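PDB 5EDF: FrpC operon protein from Neisseria meningitidis, which is of unknown function but binds the RTX protein FrpC, belongs to the iron-regulated system of the meningococcus and may be involved in adhesion. Local coordinates for residues E2-N7 with D54-N59; H17-D22 with L47-G52. All blocks are in the same frame, centred on the assembly; numbering follows the deposited sequence. Where two conformers were deposited one is given.

Interaction 1. Residues E2-N7 with D54-N59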
loop_
_atom_site.group_PDB
_atom_site.type_symbol
_atom_site.label_atom_id
_atom_site.label_comp_id
_atom_site.label_asym_id
_atom_site.label_seq_id
_atom_site.Cartn_x
_atom_site.Cartn_y
_atom_site.Cartn_z
ATOM N N GLU A 2 3.231 -9.225 26.939
ATOM C CA GLU A 2 2.301 -8.174 26.423
ATOM C C GLU A 2 0.854 -8.671 26.289
ATOM O O GLU A 2 0.605 -9.863 26.070
ATOM C CB GLU A 2 2.805 -7.618 25.083
ATOM C CG GLU A 2 4.140 -6.850 25.208
ATOM C CD GLU A 2 4.241 -5.654 24.271
ATOM O OE1 GLU A 2 3.561 -5.662 23.226
ATOM O OE2 GLU A 2 5.006 -4.707 24.591
ATOM N N GLN A 3 -0.087 -7.736 26.421
ATOM C CA GLN A 3 -1.512 -8.044 26.484
ATOM C C GLN A 3 -2.279 -7.240 25.432
ATOM O O GLN A 3 -2.047 -6.037 25.266
ATOM C CB GLN A 3 -2.074 -7.693 27.868
ATOM C CG GLN A 3 -1.532 -8.530 29.030
ATOM C CD GLN A 3 -2.178 -8.173 30.377
ATOM O OE1 GLN A 3 -3.338 -7.749 30.439
ATOM N NE2 GLN A 3 -1.424 -8.357 31.459
ATOM N N THR A 4 -3.231 -7.885 24.757
ATOM C CA THR A 4 -4.017 -7.223 23.711
ATOM C C THR A 4 -5.360 -6.833 24.279
ATOM O O THR A 4 -5.898 -7.526 25.156
ATOM C CB THR A 4 -4.211 -8.134 22.471
ATOM O OG1 THR A 4 -2.930 -8.559 21.987
ATOM C CG2 THR A 4 -4.929 -7.408 21.349
ATOM N N SER A 5 -5.870 -5.701 23.818
ATOM C CA SER A 5 -7.154 -5.156 24.218
ATOM C C SER A 5 -7.881 -4.653 22.979
ATOM O O SER A 5 -7.248 -4.085 22.080
ATOM C CB SER A 5 -6.971 -3.982 25.196
ATOM O OG SER A 5 -6.136 -4.334 26.288
ATOM N N PHE A 6 -9.200 -4.811 22.966
ATOM C CA PHE A 6 -10.034 -4.318 21.886
ATOM C C PHE A 6 -11.166 -3.455 22.478
ATOM O O PHE A 6 -12.355 -3.692 22.248
ATOM C CB PHE A 6 -10.595 -5.477 21.075
ATOM C CG PHE A 6 -9.555 -6.337 20.433
ATOM C CD1 PHE A 6 -9.123 -6.095 19.140
ATOM C CD2 PHE A 6 -9.009 -7.399 21.131
ATOM C CE1 PHE A 6 -8.155 -6.896 18.558
ATOM C CE2 PHE A 6 -8.033 -8.200 20.559
ATOM C CZ PHE A 6 -7.618 -7.954 19.266
ATOM N N ASN A 7 -10.768 -2.454 23.248
ATOM C CA ASN A 7 -11.701 -1.660 24.048
ATOM C C ASN A 7 -12.272 -0.438 23.335
ATOM O O ASN A 7 -13.054 0.305 23.930
ATOM C CB ASN A 7 -11.017 -1.117 25.333
ATOM C CG ASN A 7 -10.444 -2.202 26.239
ATOM O OD1 ASN A 7 -10.994 -3.292 26.331
ATOM N ND2 ASN A 7 -9.334 -1.880 26.940
ATOM N N ASP A 54 3.117 0.407 27.529
ATOM C CA ASP A 54 3.433 1.649 26.866
ATOM C C ASP A 54 3.096 1.593 25.367
ATOM O O ASP A 54 2.697 2.581 24.764
ATOM C CB ASP A 54 4.932 1.989 27.091
ATOM C CG ASP A 54 5.344 2.062 28.602
ATOM O OD1 ASP A 54 4.552 1.746 29.534
ATOM O OD2 ASP A 54 6.521 2.413 28.874
ATOM N N ALA A 55 3.224 0.414 24.753
ATOM C CA ALA A 55 3.021 0.243 23.323
ATOM C C ALA A 55 2.884 -1.236 23.016
ATOM O O ALA A 55 3.301 -2.080 23.817
ATOM C CB ALA A 55 4.214 0.816 22.572
ATOM N N TYR A 56 2.319 -1.548 21.848
ATOM C CA TYR A 56 2.403 -2.907 21.284
ATOM C C TYR A 56 3.769 -3.080 20.607
ATOM O O TYR A 56 4.058 -2.406 19.625
ATOM C CB TYR A 56 1.294 -3.157 20.270
ATOM C CG TYR A 56 -0.055 -3.328 20.877
ATOM C CD1 TYR A 56 -0.420 -4.493 21.513
ATOM C CD2 TYR A 56 -0.989 -2.326 20.785
ATOM C CE1 TYR A 56 -1.689 -4.635 22.088
ATOM C CE2 TYR A 56 -2.258 -2.461 21.355
ATOM C CZ TYR A 56 -2.598 -3.616 21.977
ATOM O OH TYR A 56 -3.852 -3.751 22.498
ATOM N N SER A 57 4.581 -3.994 21.130
ATOM C CA SER A 57 5.887 -4.332 20.545
ATOM C C SER A 57 5.682 -5.304 19.404
ATOM O O SER A 57 5.172 -6.405 19.604
ATOM C CB SER A 57 6.792 -4.967 21.599
ATOM O OG SER A 57 7.111 -4.063 22.628
ATOM N N ILE A 58 6.015 -4.896 18.181
ATOM C CA ILE A 58 5.699 -5.689 16.992
ATOM C C ILE A 58 6.881 -5.689 16.030
ATOM O O ILE A 58 7.830 -4.933 16.224
ATOM C CB ILE A 58 4.443 -5.139 16.284
ATOM C CG1 ILE A 58 4.549 -3.630 15.993
ATOM C CG2 ILE A 58 3.222 -5.237 17.189
ATOM C CD1 ILE A 58 5.486 -3.261 15.046
ATOM N N ASN A 59 6.860 -6.595 15.073
ATOM C CA ASN A 59 7.793 -6.601 13.946
ATOM C C ASN A 59 7.189 -6.041 12.676
ATOM O O ASN A 59 7.916 -5.641 11.784
ATOM C CB ASN A 59 8.267 -8.040 13.644
ATOM C CG ASN A 59 8.975 -8.690 14.810
ATOM O OD1 ASN A 59 8.802 -9.881 15.055
ATOM N ND2 ASN A 59 9.777 -7.920 15.521
#

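Interaction 2. Residues H17-D22 with L47-G52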
loop_
_atom_site.group_PDB
_atom_site.type_symbol
_atom_site.label_atom_id
_atom_site.label_comp_id
_atom_site.label_asym_id
_atom_site.label_seq_id
_atom_site.Cartn_x
_atom_site.Cartn_y
_atom_site.Cartn_z
ATOM N N HIS A 17 -9.451 7.626 18.025
ATOM C CA HIS A 17 -8.465 7.002 18.861
ATOM C C HIS A 17 -7.270 6.657 18.039
ATOM O O HIS A 17 -7.372 6.554 16.798
ATOM C CB HIS A 17 -9.014 5.690 19.438
ATOM C CG HIS A 17 -10.124 5.897 20.387
ATOM N ND1 HIS A 17 -9.884 6.309 21.677
ATOM C CD2 HIS A 17 -11.459 5.791 20.245
ATOM C CE1 HIS A 17 -11.043 6.433 22.301
ATOM N NE2 HIS A 17 -12.017 6.118 21.465
ATOM N N THR A 18 -6.146 6.520 18.707
ATOM C CA THR A 18 -4.928 6.011 18.106
ATOM C C THR A 18 -4.469 4.780 18.876
ATOM O O THR A 18 -4.840 4.566 20.039
ATOM C CB THR A 18 -3.831 7.043 18.105
ATOM O OG1 THR A 18 -3.534 7.410 19.460
ATOM C CG2 THR A 18 -4.205 8.329 17.327
ATOM N N VAL A 19 -3.613 3.995 18.242
ATOM C CA VAL A 19 -2.893 2.916 18.899
ATOM C C VAL A 19 -1.385 3.156 18.705
ATOM O O VAL A 19 -0.940 3.423 17.578
ATOM C CB VAL A 19 -3.317 1.529 18.407
ATOM C CG1 VAL A 19 -2.502 0.393 19.101
ATOM C CG2 VAL A 19 -4.826 1.337 18.609
ATOM N N THR A 20 -0.612 2.985 19.770
ATOM C CA THR A 20 0.817 3.146 19.753
ATOM C C THR A 20 1.534 1.799 19.617
ATOM O O THR A 20 1.255 0.838 20.348
ATOM C CB THR A 20 1.295 3.885 20.981
ATOM O OG1 THR A 20 0.652 5.166 21.040
ATOM C CG2 THR A 20 2.817 4.042 20.978
ATOM N N PHE A 21 2.447 1.739 18.644
ATOM C CA PHE A 21 3.244 0.574 18.318
ATOM C C PHE A 21 4.710 0.912 18.526
ATOM O O PHE A 21 5.083 2.049 18.467
ATOM C CB PHE A 21 3.025 0.202 16.876
ATOM C CG PHE A 21 1.630 -0.276 16.577
ATOM C CD1 PHE A 21 1.299 -1.611 16.694
ATOM C CD2 PHE A 21 0.648 0.615 16.171
ATOM C CE1 PHE A 21 0.015 -2.074 16.404
ATOM C CE2 PHE A 21 -0.618 0.158 15.856
ATOM C CZ PHE A 21 -0.937 -1.181 15.998
ATOM N N ASP A 22 5.503 -0.115 18.806
ATOM C CA ASP A 22 6.932 0.045 19.032
ATOM C C ASP A 22 7.706 -0.986 18.239
ATOM O O ASP A 22 7.454 -2.169 18.379
ATOM C CB ASP A 22 7.292 -0.080 20.526
ATOM C CG ASP A 22 8.745 0.082 20.769
ATOM O OD1 ASP A 22 9.215 1.238 20.782
ATOM O OD2 ASP A 22 9.418 -0.951 20.915
ATOM N N LEU A 47 -9.080 -2.519 18.250
ATOM C CA LEU A 47 -7.809 -2.517 18.972
ATOM C C LEU A 47 -7.669 -1.223 19.744
ATOM O O LEU A 47 -7.933 -0.131 19.221
ATOM C CB LEU A 47 -6.608 -2.623 18.016
ATOM C CG LEU A 47 -5.252 -2.920 18.653
ATOM C CD1 LEU A 47 -5.240 -4.322 19.219
ATOM C CD2 LEU A 47 -4.157 -2.761 17.619
ATOM N N SER A 48 -7.201 -1.343 20.987
ATOM C CA SER A 48 -6.946 -0.194 21.830
ATOM C C SER A 48 -5.601 -0.304 22.517
ATOM O O SER A 48 -5.124 -1.405 22.763
ATOM C CB SER A 48 -8.028 -0.105 22.907
ATOM O OG SER A 48 -8.211 -1.321 23.632
ATOM N N ASP A 49 -5.002 0.828 22.870
ATOM C CA ASP A 49 -3.868 0.827 23.810
ATOM C C ASP A 49 -4.314 0.057 25.079
ATOM O O ASP A 49 -5.435 0.208 25.572
ATOM C CB ASP A 49 -3.500 2.262 24.164
ATOM C CG ASP A 49 -2.944 3.048 22.999
ATOM O OD1 ASP A 49 -2.241 2.467 22.151
ATOM O OD2 ASP A 49 -3.143 4.270 22.978
ATOM N N THR A 50 -3.424 -0.772 25.604
ATOM C CA THR A 50 -3.723 -1.581 26.774
ATOM C C THR A 50 -3.146 -0.924 28.035
ATOM O O THR A 50 -1.961 -0.611 28.065
ATOM C CB THR A 50 -3.116 -2.960 26.647
ATOM O OG1 THR A 50 -3.698 -3.620 25.494
ATOM C CG2 THR A 50 -3.372 -3.799 27.899
ATOM N N PRO A 51 -3.973 -0.680 29.031
ATOM C CA PRO A 51 -3.488 -0.094 30.284
ATOM C C PRO A 51 -2.280 -0.853 30.793
ATOM O O PRO A 51 -2.234 -2.078 30.704
ATOM C CB PRO A 51 -4.677 -0.240 31.230
ATOM C CG PRO A 51 -5.853 -0.161 30.319
ATOM C CD PRO A 51 -5.442 -0.861 29.075
ATOM N N GLY A 52 -1.312 -0.106 31.324
ATOM C CA GLY A 52 -0.091 -0.640 31.856
ATOM C C GLY A 52 0.984 -0.982 30.859
ATOM O O GLY A 52 2.076 -1.366 31.280
HETATM O O HOH W 1 -6.404 3.206 21.875
HETATM O O HOH W 2 -2.034 5.790 21.083
HETATM O O HOH W 3 -0.290 0.591 22.678
#

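Interaction 1. Residues E2-N7 with D54-N59
Glu2 and Tyr56 start out with similar first torsions: each CG lies beside its own backbone N and anti to its carbonyl carbon, at chi1 -66° in Glu2. A bend at chi2 then turns the glutamate chain toward Ser57. Through these groups the N-terminal segment, which is not itself a strand, packs against 56-57, an outermost strand of a small mixed sheet in this novel fold. The carboxylate of Glu2 takes two bonds from one residue. Ser57 N gives its hydrogen to Glu2 OE1 at 2.9 Å and 166°, on the syn side and somewhat out of the carboxylate plane, whereas Ser57 OG donates to Glu2 OE2, also at 2.9 Å, from well above that plane. A forked acid suits this place because its two oxygens can serve a backbone amide and the hydroxyl of the same serine. The grip has a price, since Glu2 OE2 lies 3.2 Å from Ala55 O, another acceptor, an approach that is probably unfavourable. Farther along, Tyr56 reaches alongside Gln3 to Ser5, turning its ring edge toward the Thr4-Ser5 backbone. Its hydroxyl accepts a hydrogen from Ser5 N at 3.1 Å, with an N-H...O angle of 155°, and bonds as well to Ser48 O, so one phenol group links two backbone pieces. Tyrosine fits here because its long apolar ring carries a polar tip that can donate and accept at once. Thr4 stands across the tyrosine at about a right angle, with its CA at the ring edge, in plane, and its methyl CG2 4.0 Å from Tyr56 OH. Gln3 O, which also receives a hydrogen bond from Thr50 OG1, approaches the ring obliquely, 3.5 Å from Tyr56 CE1.

Interaction 2. Residues H17-D22 with L47-G52
The Phe21 ring is met obliquely by Leu47, neither squarely over a face nor at an edge: its rim atom CZ lies 3.9 Å from Leu47 CD2, the two side chains reaching toward each other tip to tip. The other flat group, the carboxylate of Asp49, offers the syn lone pair of OD1 to Thr20 N, which donates to it at 2.9 Å and a nearly straight 167°. Asp49 therefore supplies from its side chain the acceptor that a neighbouring strand would give from its backbone, where the touching parts of loop and strand run 77° apart. Aspartate suits the task because its short stem, with CG beside its own backbone N (chi1 -67°), sets the acid close to the strand. Three waters complete the polar side. The first joins two acceptors, Thr20 O and Asp49 OD1, by giving a hydrogen to each, which a direct bond could not do; a second donates to Asp49 OD2 and also bonds the hydroxyls of Thr18 and Thr20; a third accepts from Asp49 N and donates to Thr18 O. Beta-branched Val19 faces the apolar side. Its CG1, anti to the backbone N, packs 3.9 Å from Leu47 CD2, the side chains crossing at about a right angle, while its CG2 lies 3.5 Å from Leu47 O. That oxygen is itself hydrogen-bonded by Asn8 ND2. In the mixed sheet, strand 18-23 pairs antiparallel with strand 26-31 through Val19 and Phe21, and its other edge pairs parallel with strand 56-57 through Thr20 and Asp22. The Asp49 bond to Thr20 N continues that second edge just where the backbone pairing with Tyr56 gives out.

Overall arrangement
Interaction 2 is nested within the chain loop closed by interaction 1, and their centres lie about 6 Å apart. Tyr56 joins them, through the Ser48 bond of its hydroxyl (2.7 Å from Tyr56 OH to Ser48 O) and above all by packing its CD2 3.5 Å from Val19 CG1. A further probable hydrogen bond links Ser5 OG and Thr50 OG1 at 2.7 Å. Segment 47-52 thus lies against both the N-terminal segment and the small sheet in which strands 18-23 and 56-57 are neighbours. A pentaethylene glycol, probably from the crystallisation liquor, comes within about 4 Å of the side chains of Thr4 and Leu47. The azide site is built from other residues, Leu110, Ser111, Met114 and Ile162.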